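Carbon dioxide concentrating mechanism protein (Gloeobacter violaceus, PDB 4JW0) probably forms the pentameric vertices of the carboxysome shell, closing the polyhedral compartment in which RuBisCO is sequestered. Local coordinates at the interface of chains A and B. Coordinates in Å, arbitrary orientation; residue numbers count along the deposited sequence, not the author numbering. Chains: chain A/B, Carbon dioxide concentrating mechanism protein.

Contact 1: the interface of chains A and B. Residues chain A 9-13, 24, 42; chain B 3, 56, 80-85.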
loop_
_atom_site.group_PDB
_atom_site.type_symbol
_atom_site.label_atom_id
_atom_site.label_comp_id
_atom_site.label_asym_id
_atom_site.label_seq_id
_atom_site.Cartn_x
_atom_site.Cartn_y
_atom_site.Cartn_z
ATOM N N THR A 9 -12.076 -11.166 -17.657
ATOM C CA THR A 9 -10.754 -11.770 -17.610
ATOM C C THR A 9 -9.774 -10.958 -18.436
ATOM O O THR A 9 -10.160 -10.245 -19.365
ATOM C CB THR A 9 -10.763 -13.213 -18.149
ATOM O OG1 THR A 9 -10.963 -13.196 -19.566
ATOM C CG2 THR A 9 -11.860 -14.022 -17.498
ATOM N N VAL A 10 -8.502 -11.073 -18.081
ATOM C CA VAL A 10 -7.433 -10.416 -18.810
ATOM C C VAL A 10 -6.488 -11.495 -19.311
ATOM O O VAL A 10 -6.089 -12.379 -18.546
ATOM C CB VAL A 10 -6.671 -9.431 -17.908
ATOM C CG1 VAL A 10 -5.452 -8.876 -18.631
ATOM C CG2 VAL A 10 -7.591 -8.298 -17.455
ATOM N N VAL A 11 -6.142 -11.441 -20.595
ATOM C CA VAL A 11 -5.251 -12.439 -21.178
ATOM C C VAL A 11 -3.960 -11.809 -21.681
ATOM O O VAL A 11 -3.977 -10.772 -22.342
ATOM C CB VAL A 11 -5.918 -13.193 -22.341
ATOM C CG1 VAL A 11 -4.935 -14.177 -22.963
ATOM C CG2 VAL A 11 -7.156 -13.916 -21.859
ATOM N N SER A 12 -2.849 -12.460 -21.357
ATOM C CA SER A 12 -1.518 -11.993 -21.719
ATOM C C SER A 12 -0.678 -13.195 -22.143
ATOM O O SER A 12 -0.480 -14.121 -21.361
ATOM C CB SER A 12 -0.870 -11.289 -20.518
ATOM O OG SER A 12 0.508 -11.004 -20.732
ATOM N N SER A 13 -0.194 -13.187 -23.382
ATOM C CA SER A 13 0.637 -14.289 -23.872
ATOM C C SER A 13 2.116 -13.981 -23.660
ATOM O O SER A 13 2.898 -14.854 -23.270
ATOM C CB SER A 13 0.368 -14.553 -25.358
ATOM O OG SER A 13 0.560 -13.378 -26.121
ATOM N N PHE A 24 -6.199 -14.435 -14.751
ATOM C CA PHE A 24 -6.355 -13.059 -14.291
ATOM C C PHE A 24 -7.810 -12.639 -14.380
ATOM O O PHE A 24 -8.387 -12.628 -15.467
ATOM C CB PHE A 24 -5.512 -12.104 -15.143
ATOM C CG PHE A 24 -4.040 -12.418 -15.150
ATOM C CD1 PHE A 24 -3.284 -12.317 -13.990
ATOM C CD2 PHE A 24 -3.405 -12.785 -16.325
ATOM C CE1 PHE A 24 -1.930 -12.591 -14.002
ATOM C CE2 PHE A 24 -2.049 -13.058 -16.340
ATOM C CZ PHE A 24 -1.314 -12.965 -15.179
ATOM N N VAL A 42 -7.058 -6.201 -10.942
ATOM C CA VAL A 42 -6.906 -7.484 -11.620
ATOM C C VAL A 42 -6.223 -8.444 -10.654
ATOM O O VAL A 42 -5.141 -8.161 -10.138
ATOM C CB VAL A 42 -6.100 -7.367 -12.926
ATOM C CG1 VAL A 42 -5.980 -8.721 -13.595
ATOM C CG2 VAL A 42 -6.760 -6.369 -13.870
ATOM N N ILE B 3 -4.087 -2.209 -14.933
ATOM C CA ILE B 3 -3.812 -2.082 -16.353
ATOM C C ILE B 3 -3.216 -0.712 -16.633
ATOM O O ILE B 3 -3.747 0.317 -16.207
ATOM C CB ILE B 3 -5.094 -2.264 -17.185
ATOM C CG1 ILE B 3 -5.745 -3.617 -16.872
ATOM C CG2 ILE B 3 -4.781 -2.166 -18.668
ATOM C CD1 ILE B 3 -7.182 -3.715 -17.332
ATOM N N LEU B 56 -0.109 -5.373 -17.906
ATOM C CA LEU B 56 -0.506 -5.713 -16.559
ATOM C C LEU B 56 0.708 -5.436 -15.691
ATOM O O LEU B 56 1.805 -5.893 -16.001
ATOM C CB LEU B 56 -0.866 -7.196 -16.505
ATOM C CG LEU B 56 -1.853 -7.718 -15.477
ATOM C CD1 LEU B 56 -3.167 -6.952 -15.538
ATOM C CD2 LEU B 56 -2.078 -9.192 -15.755
ATOM N N GLY B 80 3.302 -8.476 -17.835
ATOM C CA GLY B 80 2.894 -8.972 -19.132
ATOM C C GLY B 80 2.259 -7.927 -20.025
ATOM O O GLY B 80 1.719 -6.914 -19.567
ATOM N N ILE B 81 2.325 -8.187 -21.322
ATOM C CA ILE B 81 1.617 -7.382 -22.296
ATOM C C ILE B 81 0.236 -7.986 -22.505
ATOM O O ILE B 81 0.108 -9.191 -22.696
ATOM C CB ILE B 81 2.375 -7.349 -23.634
ATOM C CG1 ILE B 81 3.728 -6.658 -23.443
ATOM C CG2 ILE B 81 1.537 -6.654 -24.689
ATOM C CD1 ILE B 81 4.633 -6.716 -24.657
ATOM N N ILE B 82 -0.792 -7.144 -22.468
ATOM C CA ILE B 82 -2.171 -7.615 -22.554
ATOM C C ILE B 82 -2.619 -7.805 -24.001
ATOM O O ILE B 82 -2.447 -6.913 -24.835
ATOM C CB ILE B 82 -3.127 -6.638 -21.846
ATOM C CG1 ILE B 82 -2.887 -6.694 -20.335
ATOM C CG2 ILE B 82 -4.579 -6.966 -22.163
ATOM C CD1 ILE B 82 -3.670 -5.674 -19.538
ATOM N N ASP B 83 -3.183 -8.979 -24.281
ATOM C CA ASP B 83 -3.746 -9.287 -25.593
ATOM C C ASP B 83 -5.232 -8.945 -25.632
ATOM O O ASP B 83 -5.707 -8.269 -26.547
ATOM C CB ASP B 83 -3.560 -10.768 -25.927
ATOM C CG ASP B 83 -2.103 -11.151 -26.115
ATOM O OD1 ASP B 83 -1.317 -10.298 -26.573
ATOM O OD2 ASP B 83 -1.742 -12.309 -25.810
ATOM N N THR B 84 -5.971 -9.412 -24.630
ATOM C CA THR B 84 -7.409 -9.187 -24.595
ATOM C C THR B 84 -7.903 -8.895 -23.192
ATOM O O THR B 84 -7.386 -9.430 -22.213
ATOM C CB THR B 84 -8.196 -10.422 -25.094
ATOM O OG1 THR B 84 -7.948 -11.535 -24.227
ATOM C CG2 THR B 84 -7.789 -10.792 -26.504
ATOM N N VAL B 85 -8.921 -8.047 -23.113
ATOM C CA VAL B 85 -9.715 -7.906 -21.908
ATOM C C VAL B 85 -11.159 -8.214 -22.269
ATOM O O VAL B 85 -11.782 -7.481 -23.038
ATOM C CB VAL B 85 -9.628 -6.487 -21.332
ATOM C CG1 VAL B 85 -10.497 -6.372 -20.092
ATOM C CG2 VAL B 85 -8.183 -6.130 -21.007
HETATM O O HOH W 1 0.906 -10.623 -24.814
HETATM O O HOH W 2 -10.062 -11.822 -22.297
#
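Strand 2-11 of chain A runs antiparallel to strand 84-87 of chain B, A:Val11 pairing with B:Thr84 and A:Val10 with B:Val85, so that a beta-sheet continues across two subunits of the CcmL/EutN-family pentamer, each an OB fold. A:Val11 N gives a nearly straight bond (172° at H) to B:Thr84 O at 2.9 Å, and A:Val11 O, in its carbonyl plane, receives B:Asp83 N at 2.8 Å. Past the strand end, side chains take over. A:Ser12 holds OG anti to its backbone N (chi1 170°) and donates to B:Ile81 O at 2.7 Å, approaching from above the carbonyl plane. A:Ser13 instead turns OG into the crowded position between N and carbonyl carbon, where it donates to the syn lone pair of the B:Asp83 carboxylate oxygen OD2 at 2.6 Å. The other oxygen, B:Asp83 OD1, lies 2.9 Å from the oxygen of a water that also links to B:Ile81 O and A:Ser13 OG. An alanine in place of B:Asp83 would lose both carboxylate oxygens and would probably loosen A:Ser13 and this water. On the apolar side, B:Leu56 straddles two residues: CD2 sits over the centre of the A:Phe24 ring, 3.6 Å from its centroid, while CD1 packs 3.8 Å from A:Val42 CG1. Nearby, A:Val10 CG1 lies obliquely against CG1 and CD1 of B:Ile82.

Contact 2: the interface of chains A and B. Residues chain A 19, 24, 43-44, 72-76; chain B 1, 58-59, 62, 65, 77, 79.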
loop_
_atom_site.group_PDB
_atom_site.type_symbol
_atom_site.label_atom_id
_atom_site.label_comp_id
_atom_site.label_asym_id
_atom_site.label_seq_id
_atom_site.Cartn_x
_atom_site.Cartn_y
_atom_site.Cartn_z
ATOM N N MET A 19 4.623 -16.329 -14.521
ATOM C CA MET A 19 3.178 -16.087 -14.488
ATOM C C MET A 19 2.367 -17.050 -15.354
ATOM O O MET A 19 1.143 -16.947 -15.427
ATOM C CB MET A 19 2.888 -14.646 -14.901
ATOM C CG MET A 19 3.436 -13.607 -13.929
ATOM S SD MET A 19 2.800 -13.817 -12.256
ATOM C CE MET A 19 1.045 -13.655 -12.587
ATOM N N PHE A 24 -6.199 -14.435 -14.751
ATOM C CA PHE A 24 -6.355 -13.059 -14.291
ATOM C C PHE A 24 -7.810 -12.639 -14.380
ATOM O O PHE A 24 -8.387 -12.628 -15.467
ATOM C CB PHE A 24 -5.512 -12.104 -15.143
ATOM C CG PHE A 24 -4.040 -12.418 -15.150
ATOM C CD1 PHE A 24 -3.284 -12.317 -13.990
ATOM C CD2 PHE A 24 -3.405 -12.785 -16.325
ATOM C CE1 PHE A 24 -1.930 -12.591 -14.002
ATOM C CE2 PHE A 24 -2.049 -13.058 -16.340
ATOM C CZ PHE A 24 -1.314 -12.965 -15.179
ATOM N N ALA A 43 -6.871 -9.572 -10.393
ATOM C CA ALA A 43 -6.404 -10.502 -9.382
ATOM C C ALA A 43 -6.188 -11.900 -9.945
ATOM O O ALA A 43 -6.900 -12.344 -10.846
ATOM C CB ALA A 43 -7.392 -10.548 -8.224
ATOM N N ALA A 44 -5.189 -12.587 -9.408
ATOM C CA ALA A 44 -4.982 -13.993 -9.711
ATOM C C ALA A 44 -6.096 -14.808 -9.068
ATOM O O ALA A 44 -6.436 -14.601 -7.900
ATOM C CB ALA A 44 -3.634 -14.451 -9.199
ATOM N N ARG A 72 6.160 -15.571 -7.498
ATOM C CA ARG A 72 5.484 -14.906 -8.604
ATOM C C ARG A 72 5.304 -13.421 -8.326
ATOM O O ARG A 72 5.000 -13.030 -7.202
ATOM C CB ARG A 72 4.113 -15.519 -8.846
ATOM C CG ARG A 72 4.146 -16.857 -9.545
ATOM C CD ARG A 72 2.746 -17.282 -9.936
ATOM N NE ARG A 72 2.741 -18.620 -10.519
ATOM C CZ ARG A 72 1.799 -19.534 -10.308
ATOM N NH1 ARG A 72 0.760 -19.274 -9.525
ATOM N NH2 ARG A 72 1.894 -20.721 -10.889
ATOM N N PRO A 73 5.483 -12.585 -9.358
ATOM C CA PRO A 73 5.305 -11.136 -9.192
ATOM C C PRO A 73 3.831 -10.730 -9.217
ATOM O O PRO A 73 3.417 -9.902 -10.033
ATOM C CB PRO A 73 6.063 -10.553 -10.388
ATOM C CG PRO A 73 6.017 -11.628 -11.424
ATOM C CD PRO A 73 6.035 -12.931 -10.681
ATOM N N VAL A 74 3.055 -11.312 -8.306
ATOM C CA VAL A 74 1.623 -11.036 -8.210
ATOM C C VAL A 74 1.313 -10.279 -6.924
ATOM O O VAL A 74 1.882 -10.570 -5.870
ATOM C CB VAL A 74 0.784 -12.332 -8.234
ATOM C CG1 VAL A 74 0.819 -12.949 -9.607
ATOM C CG2 VAL A 74 1.279 -13.325 -7.183
ATOM N N ASP A 75 0.393 -9.322 -7.011
ATOM C CA ASP A 75 0.102 -8.445 -5.880
ATOM C C ASP A 75 -1.392 -8.367 -5.558
ATOM O O ASP A 75 -1.825 -7.498 -4.799
ATOM C CB ASP A 75 0.644 -7.044 -6.152
ATOM C CG ASP A 75 -0.130 -6.328 -7.243
ATOM O OD1 ASP A 75 -0.877 -7.015 -7.974
ATOM O OD2 ASP A 75 -0.010 -5.087 -7.361
ATOM N N ALA A 76 -2.178 -9.264 -6.146
ATOM C CA ALA A 76 -3.599 -9.346 -5.836
ATOM C C ALA A 76 -4.077 -10.764 -6.075
ATOM O O ALA A 76 -3.734 -11.391 -7.080
ATOM C CB ALA A 76 -4.392 -8.366 -6.667
ATOM N N MET B 1 -3.134 -6.417 -9.277
ATOM C CA MET B 1 -2.515 -5.812 -10.487
ATOM C C MET B 1 -3.470 -4.800 -11.089
ATOM O O MET B 1 -4.673 -4.802 -10.799
ATOM C CB MET B 1 -2.187 -6.883 -11.533
ATOM C CG MET B 1 -1.086 -7.859 -11.106
ATOM S SD MET B 1 -1.632 -9.164 -9.985
ATOM C CE MET B 1 -2.604 -10.183 -11.099
ATOM N N SER B 58 2.286 -4.978 -11.490
ATOM C CA SER B 58 2.140 -5.213 -10.061
ATOM C C SER B 58 2.930 -4.182 -9.261
ATOM O O SER B 58 3.924 -3.629 -9.739
ATOM C CB SER B 58 2.629 -6.616 -9.699
ATOM O OG SER B 58 1.828 -7.594 -10.330
ATOM N N ARG B 59 2.480 -3.944 -8.034
ATOM C CA ARG B 59 3.131 -3.012 -7.131
ATOM C C ARG B 59 3.632 -3.720 -5.874
ATOM O O ARG B 59 3.113 -4.771 -5.477
ATOM C CB ARG B 59 2.154 -1.914 -6.716
ATOM C CG ARG B 59 1.636 -1.037 -7.843
ATOM C CD ARG B 59 0.661 -0.030 -7.273
ATOM N NE ARG B 59 0.096 0.881 -8.262
ATOM C CZ ARG B 59 -1.115 0.762 -8.801
ATOM N NH1 ARG B 59 -1.916 -0.243 -8.467
ATOM N NH2 ARG B 59 -1.533 1.659 -9.679
ATOM N N ALA B 62 6.184 -7.551 -4.971
ATOM C CA ALA B 62 5.977 -8.330 -6.186
ATOM C C ALA B 62 7.056 -8.016 -7.220
ATOM O O ALA B 62 7.489 -8.891 -7.963
ATOM C CB ALA B 62 4.612 -8.031 -6.765
ATOM N N GLN B 65 10.286 -10.113 -7.341
ATOM C CA GLN B 65 10.196 -11.555 -7.538
ATOM C C GLN B 65 10.804 -11.992 -8.867
ATOM O O GLN B 65 11.111 -13.174 -9.057
ATOM C CB GLN B 65 8.741 -12.022 -7.442
ATOM C CG GLN B 65 8.087 -11.706 -6.099
ATOM C CD GLN B 65 8.967 -12.088 -4.918
ATOM O OE1 GLN B 65 9.407 -13.231 -4.800
ATOM N NE2 GLN B 65 9.240 -11.124 -4.045
ATOM N N VAL B 77 6.415 -3.358 -11.379
ATOM C CA VAL B 77 6.945 -4.194 -12.442
ATOM C C VAL B 77 5.887 -4.521 -13.492
ATOM O O VAL B 77 4.740 -4.820 -13.165
ATOM C CB VAL B 77 7.512 -5.518 -11.869
ATOM C CG1 VAL B 77 6.425 -6.293 -11.128
ATOM C CG2 VAL B 77 8.117 -6.370 -12.970
ATOM N N ILE B 79 4.412 -7.171 -15.723
ATOM C CA ILE B 79 4.445 -8.631 -15.692
ATOM C C ILE B 79 3.990 -9.252 -17.010
ATOM O O ILE B 79 4.272 -10.417 -17.284
ATOM C CB ILE B 79 3.646 -9.228 -14.500
ATOM C CG1 ILE B 79 2.158 -8.878 -14.582
ATOM C CG2 ILE B 79 4.234 -8.744 -13.186
ATOM C CD1 ILE B 79 1.306 -9.640 -13.568
#
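B:Met1, A:Asp75 and A:Pro73 carry this part of the pentamer interface, where the loop leading into strand 76-81 of chain A meets the N-terminus and strand 54-59 of chain B. A:Asp75 swings CG into the crowded position between its backbone N and carbonyl carbon (chi1 70°), which presents the carboxylate to two backbone nitrogens of the neighbour. A:Asp75 OD1 accepts the terminal amine of B:Met1, N to OD1 2.7 Å, on its syn lone pair. A:Asp75 OD2 takes B:Arg59 N at 2.8 Å; this bond is nearly straight at the hydrogen (169°), yet reaches the oxygen from above the carboxylate plane. The two bonds anchor opposite oxygens and should fix the rotation of the group. If the terminal amine is protonated, its charge would probably stabilise the carboxylate as an anion; the B:Arg59 guanidinium, not in contact with it, may add a weaker effect.

The B:Met1 side chain leaves beside its own N and bends at chi2 and chi3, bringing SD round towards A:Asp75 and sending the methyl CE to the A:Phe24 ring. B:Met1 CE lies 3.7 Å from A:Phe24 CD1 and close to CE1 of the same ring, the side chains crossing at about a right angle.

A:Pro73 is engaged through both its carbonyl and its ring. B:Ser58 OG, beside its own backbone N (chi1 -64°), donates to A:Pro73 O at 2.8 Å from somewhat above the carbonyl plane. The A:Pro73 ring rests obliquely on the branch methyl of B:Ile79, A:Pro73 CB to B:Ile79 CG2 3.8 Å, while B:Ala62 CB packs against A:Pro73 CA at 4.0 Å. The other arm of B:Ile79 reaches with CD1 to the methyl CE of A:Met19, 4.1 Å away. By tying one subunit's chain start to the next subunit's loop, the site helps to hold the tight homopentamer together.

Contact 1 and contact 2 lie about 12 Å apart, measured between the centres of their C-alpha atoms, and belong to one continuous interface between neighbouring subunits. A:Phe24 is common to both, so its ring joins their apolar parts. Strands 39-44 of chain A and 54-59 and 76-81 of chain B also contribute to each. The interface is not an exact two-fold: chain A and chain B offer different surfaces. Such head-to-tail pairing, repeated around five copies, closes a ring, and anchoring at two separated places probably helps to set the angle between subunits in the shell vertex.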